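RRNA adenine N-6-methyltransferase (Saccharopolyspora erythraea, PDB 6NVM) dimethylates N6 of one adenine in 23S rRNA with S-adenosyl-L-methionine, which weakens ribosome binding by macrolide, lincosamide and streptogramin B antibiotics. Local coordinates at residues E169-R174 with A214-R219. Numbering follows the deposited sequence.
Sequences EFARKR and AIMRLR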
ATOM      1  N   GLU A 169       8.000  -0.583  10.878  1.00 41.16           N
ATOM      2  CA  GLU A 169       7.776  -2.026  10.861  1.00 45.00           C
ATOM      3  C   GLU A 169       6.569  -2.391  10.006  1.00 37.48           C
ATOM      4  O   GLU A 169       6.581  -3.413   9.306  1.00 34.91           O
ATOM      5  CB  GLU A 169       7.613  -2.552  12.288  1.00 62.58           C
ATOM      6  CG  GLU A 169       8.937  -2.742  13.017  1.00 81.12           C
ATOM      7  CD  GLU A 169       9.868  -3.706  12.296  1.00 93.64           C
ATOM      8  OE1 GLU A 169       9.365  -4.601  11.582  1.00 96.42           O
ATOM      9  OE2 GLU A 169      11.101  -3.562  12.429  1.00 98.99           O
ATOM     10  N   PHE A 170       5.521  -1.568  10.039  1.00 43.27           N
ATOM     11  CA  PHE A 170       4.371  -1.802   9.170  1.00 40.57           C
ATOM     12  C   PHE A 170       4.794  -1.830   7.708  1.00 39.19           C
ATOM     13  O   PHE A 170       4.385  -2.714   6.944  1.00 35.90           O
ATOM     14  CB  PHE A 170       3.318  -0.720   9.406  1.00 41.05           C
ATOM     15  CG  PHE A 170       2.101  -0.865   8.540  1.00 38.58           C
ATOM     16  CD1 PHE A 170       2.087  -0.359   7.245  1.00 36.40           C
ATOM     17  CD2 PHE A 170       0.975  -1.519   9.016  1.00 39.30           C
ATOM     18  CE1 PHE A 170       0.970  -0.500   6.440  1.00 35.29           C
ATOM     19  CE2 PHE A 170      -0.148  -1.664   8.223  1.00 37.52           C
ATOM     20  CZ  PHE A 170      -0.152  -1.153   6.932  1.00 38.67           C
ATOM     21  N   ALA A 171       5.614  -0.858   7.299  1.00 38.07           N
ATOM     22  CA  ALA A 171       6.017  -0.762   5.900  1.00 34.49           C
ATOM     23  C   ALA A 171       6.905  -1.930   5.495  1.00 32.14           C
ATOM     24  O   ALA A 171       6.812  -2.424   4.365  1.00 32.42           O
ATOM     25  CB  ALA A 171       6.736   0.563   5.654  1.00 33.76           C
ATOM     26  N   ARG A 172       7.792  -2.367   6.391  1.00 31.89           N
ATOM     27  CA  ARG A 172       8.672  -3.485   6.066  1.00 35.64           C
ATOM     28  C   ARG A 172       7.879  -4.770   5.845  1.00 36.70           C
ATOM     29  O   ARG A 172       8.143  -5.515   4.894  1.00 36.11           O
ATOM     30  CB  ARG A 172       9.705  -3.679   7.175  1.00 45.10           C
ATOM     31  CG  ARG A 172      10.791  -2.612   7.220  1.00 57.94           C
ATOM     32  CD  ARG A 172      11.949  -3.065   8.095  1.00 74.08           C
ATOM     33  NE  ARG A 172      12.993  -2.054   8.217  1.00 90.31           N
ATOM     34  CZ  ARG A 172      14.089  -2.201   8.956  1.00106.38           C
ATOM     35  NH1 ARG A 172      14.289  -3.319   9.640  1.00112.20           N
ATOM     36  NH2 ARG A 172      14.989  -1.228   9.010  1.00112.14           N
ATOM     37  N   LYS A 173       6.906  -5.049   6.711  1.00 42.79           N
ATOM     38  CA  LYS A 173       6.120  -6.268   6.557  1.00 50.15           C
ATOM     39  C   LYS A 173       5.311  -6.238   5.264  1.00 45.67           C
ATOM     40  O   LYS A 173       5.278  -7.224   4.517  1.00 44.24           O
ATOM     41  CB  LYS A 173       5.199  -6.461   7.762  1.00 63.51           C
ATOM     42  CG  LYS A 173       4.729  -7.902   7.932  1.00 77.54           C
ATOM     43  CD  LYS A 173       3.638  -8.046   8.991  1.00 86.25           C
ATOM     44  CE  LYS A 173       2.282  -7.579   8.475  1.00 89.40           C
ATOM     45  NZ  LYS A 173       1.150  -8.175   9.241  1.00 91.53           N
ATOM     46  N   ARG A 174       4.655  -5.106   4.980  1.00 40.63           N
ATOM     47  CA  ARG A 174       3.774  -5.020   3.821  1.00 35.95           C
ATOM     48  C   ARG A 174       4.537  -4.997   2.504  1.00 35.95           C
ATOM     49  O   ARG A 174       3.937  -5.237   1.452  1.00 37.94           O
ATOM     50  CB  ARG A 174       2.888  -3.772   3.924  1.00 39.44           C
ATOM     51  CG  ARG A 174       1.927  -3.768   5.112  1.00 44.40           C
ATOM     52  CD  ARG A 174       0.897  -4.893   5.021  1.00 49.98           C
ATOM     53  NE  ARG A 174      -0.060  -4.860   6.130  1.00 57.06           N
ATOM     54  CZ  ARG A 174      -1.296  -4.367   6.065  1.00 63.05           C
ATOM     55  NH1 ARG A 174      -1.772  -3.852   4.937  1.00 61.40           N
ATOM     56  NH2 ARG A 174      -2.073  -4.390   7.140  1.00 67.93           N
ATOM     57  N   ALA A 214       8.487   5.253   7.688  1.00 34.04           N
ATOM     58  CA  ALA A 214       8.964   4.861   6.373  1.00 34.23           C
ATOM     59  C   ALA A 214       7.998   5.404   5.335  1.00 30.74           C
ATOM     60  O   ALA A 214       6.831   5.672   5.630  1.00 30.56           O
ATOM     61  CB  ALA A 214       9.092   3.338   6.254  1.00 39.33           C
ATOM     62  N   ILE A 215       8.504   5.579   4.121  1.00 28.24           N
ATOM     63  CA  ILE A 215       7.670   5.839   2.956  1.00 27.88           C
ATOM     64  C   ILE A 215       7.488   4.524   2.222  1.00 29.80           C
ATOM     65  O   ILE A 215       8.471   3.845   1.898  1.00 30.60           O
ATOM     66  CB  ILE A 215       8.292   6.897   2.030  1.00 27.99           C
ATOM     67  CG1 ILE A 215       8.539   8.199   2.792  1.00 30.99           C
ATOM     68  CG2 ILE A 215       7.376   7.147   0.836  1.00 29.80           C
ATOM     69  CD1 ILE A 215       9.423   9.172   2.051  1.00 33.97           C
ATOM     70  N   MET A 216       6.238   4.162   1.964  1.00 30.37           N
ATOM     71  CA  MET A 216       5.911   3.005   1.148  1.00 32.16           C
ATOM     72  C   MET A 216       4.916   3.435   0.080  1.00 29.83           C
ATOM     73  O   MET A 216       4.192   4.423   0.240  1.00 28.41           O
ATOM     74  CB  MET A 216       5.331   1.855   1.992  1.00 35.45           C
ATOM     75  CG  MET A 216       4.017   2.173   2.686  1.00 35.57           C
ATOM     76  SD  MET A 216       3.319   0.747   3.558  1.00 37.72           S
ATOM     77  CE  MET A 216       2.970  -0.355   2.194  1.00 38.11           C
ATOM     78  N   ARG A 217       4.885   2.682  -1.015  1.00 26.56           N
ATOM     79  CA  ARG A 217       4.046   3.017  -2.155  1.00 28.58           C
ATOM     80  C   ARG A 217       3.357   1.771  -2.686  1.00 29.24           C
ATOM     81  O   ARG A 217       3.974   0.711  -2.798  1.00 31.74           O
ATOM     82  CB  ARG A 217       4.877   3.675  -3.266  1.00 32.23           C
ATOM     83  CG  ARG A 217       4.099   4.023  -4.530  1.00 39.05           C
ATOM     84  CD  ARG A 217       4.971   4.826  -5.499  1.00 46.48           C
ATOM     85  NE  ARG A 217       6.219   4.125  -5.797  1.00 53.27           N
ATOM     86  CZ  ARG A 217       7.263   4.673  -6.408  1.00 60.30           C
ATOM     87  NH1 ARG A 217       7.226   5.939  -6.797  1.00 62.01           N
ATOM     88  NH2 ARG A 217       8.351   3.951  -6.629  1.00 63.32           N
ATOM     89  N   LEU A 218       2.069   1.907  -2.982  1.00 32.45           N
ATOM     90  CA  LEU A 218       1.320   0.938  -3.772  1.00 30.82           C
ATOM     91  C   LEU A 218       1.149   1.483  -5.183  1.00 30.34           C
ATOM     92  O   LEU A 218       0.867   2.669  -5.364  1.00 30.78           O
ATOM     93  CB  LEU A 218      -0.064   0.668  -3.173  1.00 31.90           C
ATOM     94  CG  LEU A 218      -0.163   0.314  -1.695  1.00 42.15           C
ATOM     95  CD1 LEU A 218      -1.615   0.011  -1.334  1.00 44.30           C
ATOM     96  CD2 LEU A 218       0.725  -0.860  -1.377  1.00 48.94           C
ATOM     97  N   ARG A 219       1.325   0.623  -6.181  1.00 30.50           N
ATOM     98  CA  ARG A 219       1.026   0.968  -7.567  1.00 30.75           C
ATOM     99  C   ARG A 219       0.030  -0.052  -8.092  1.00 31.64           C
ATOM    100  O   ARG A 219       0.311  -1.255  -8.078  1.00 28.91           O
ATOM    101  CB  ARG A 219       2.284   0.981  -8.443  1.00 32.20           C
ATOM    102  CG  ARG A 219       3.455   1.763  -7.852  1.00 41.29           C
ATOM    103  CD  ARG A 219       4.653   1.820  -8.803  1.00 50.63           C
ATOM    104  NE  ARG A 219       4.371   2.685  -9.943  1.00 57.05           N
ATOM    105  CZ  ARG A 219       3.932   2.269 -11.125  1.00 67.35           C
ATOM    106  NH1 ARG A 219       3.736   0.977 -11.361  1.00 70.57           N
ATOM    107  NH2 ARG A 219       3.688   3.154 -12.082  1.00 72.91           N
TER
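F170 and A171 of helix 168-175 rest on A214 and M216 of strand 213-220, joining a helix to the mixed seven-stranded sheet of the class I methyltransferase (Rossmann-like) fold. The strand is antiparallel to both its neighbours, 159-167 and 192-200, as expected for the strand that breaks the parallel pattern in this fold. Over these residues the two axes cross at 33° and approach to 8.2 Å, a short distance consistent with the small side chains of A171 and A214, which face each other. No hydrogen bond links the segments; the contact is apolar packing.

F170 has CG anti to the backbone N (chi1 179°), and its ring turns an edge to the strand. M216 SD lies near the ring plane, 3.9 Å from F170 CE1 and 5.1 Å from the ring centroid, an edge-on Met-aromatic contact where the electron-rich sulfur can face the weakly positive C-H rim. Elsewhere the ring packs on T146, S147 and V150 of helix 146-155. Next comes A171, whose CB points at the strand. A methyl suits this spot because the backbones are near, with A171 CA 6.1 Å from M216 CA. A171 CB meets A214 CB at 3.7 Å, and M216 SD sits 3.9 Å from A171 CA, against the helix backbone itself.

One turn after F170, R174 points its CB toward the strand while the end of its chain leads away. R174 CG lies over one face of the F170 ring, offset toward the rim, and the guanidinium is tilted against the ring, with F170 CZ 3.5 Å above the guanidinium plane, over its centre. The unbranched M216 chain bends at chi3 (-65°), which carries the terminal methyl to the helix, and M216 CE ends 3.8 Å from R174 CB.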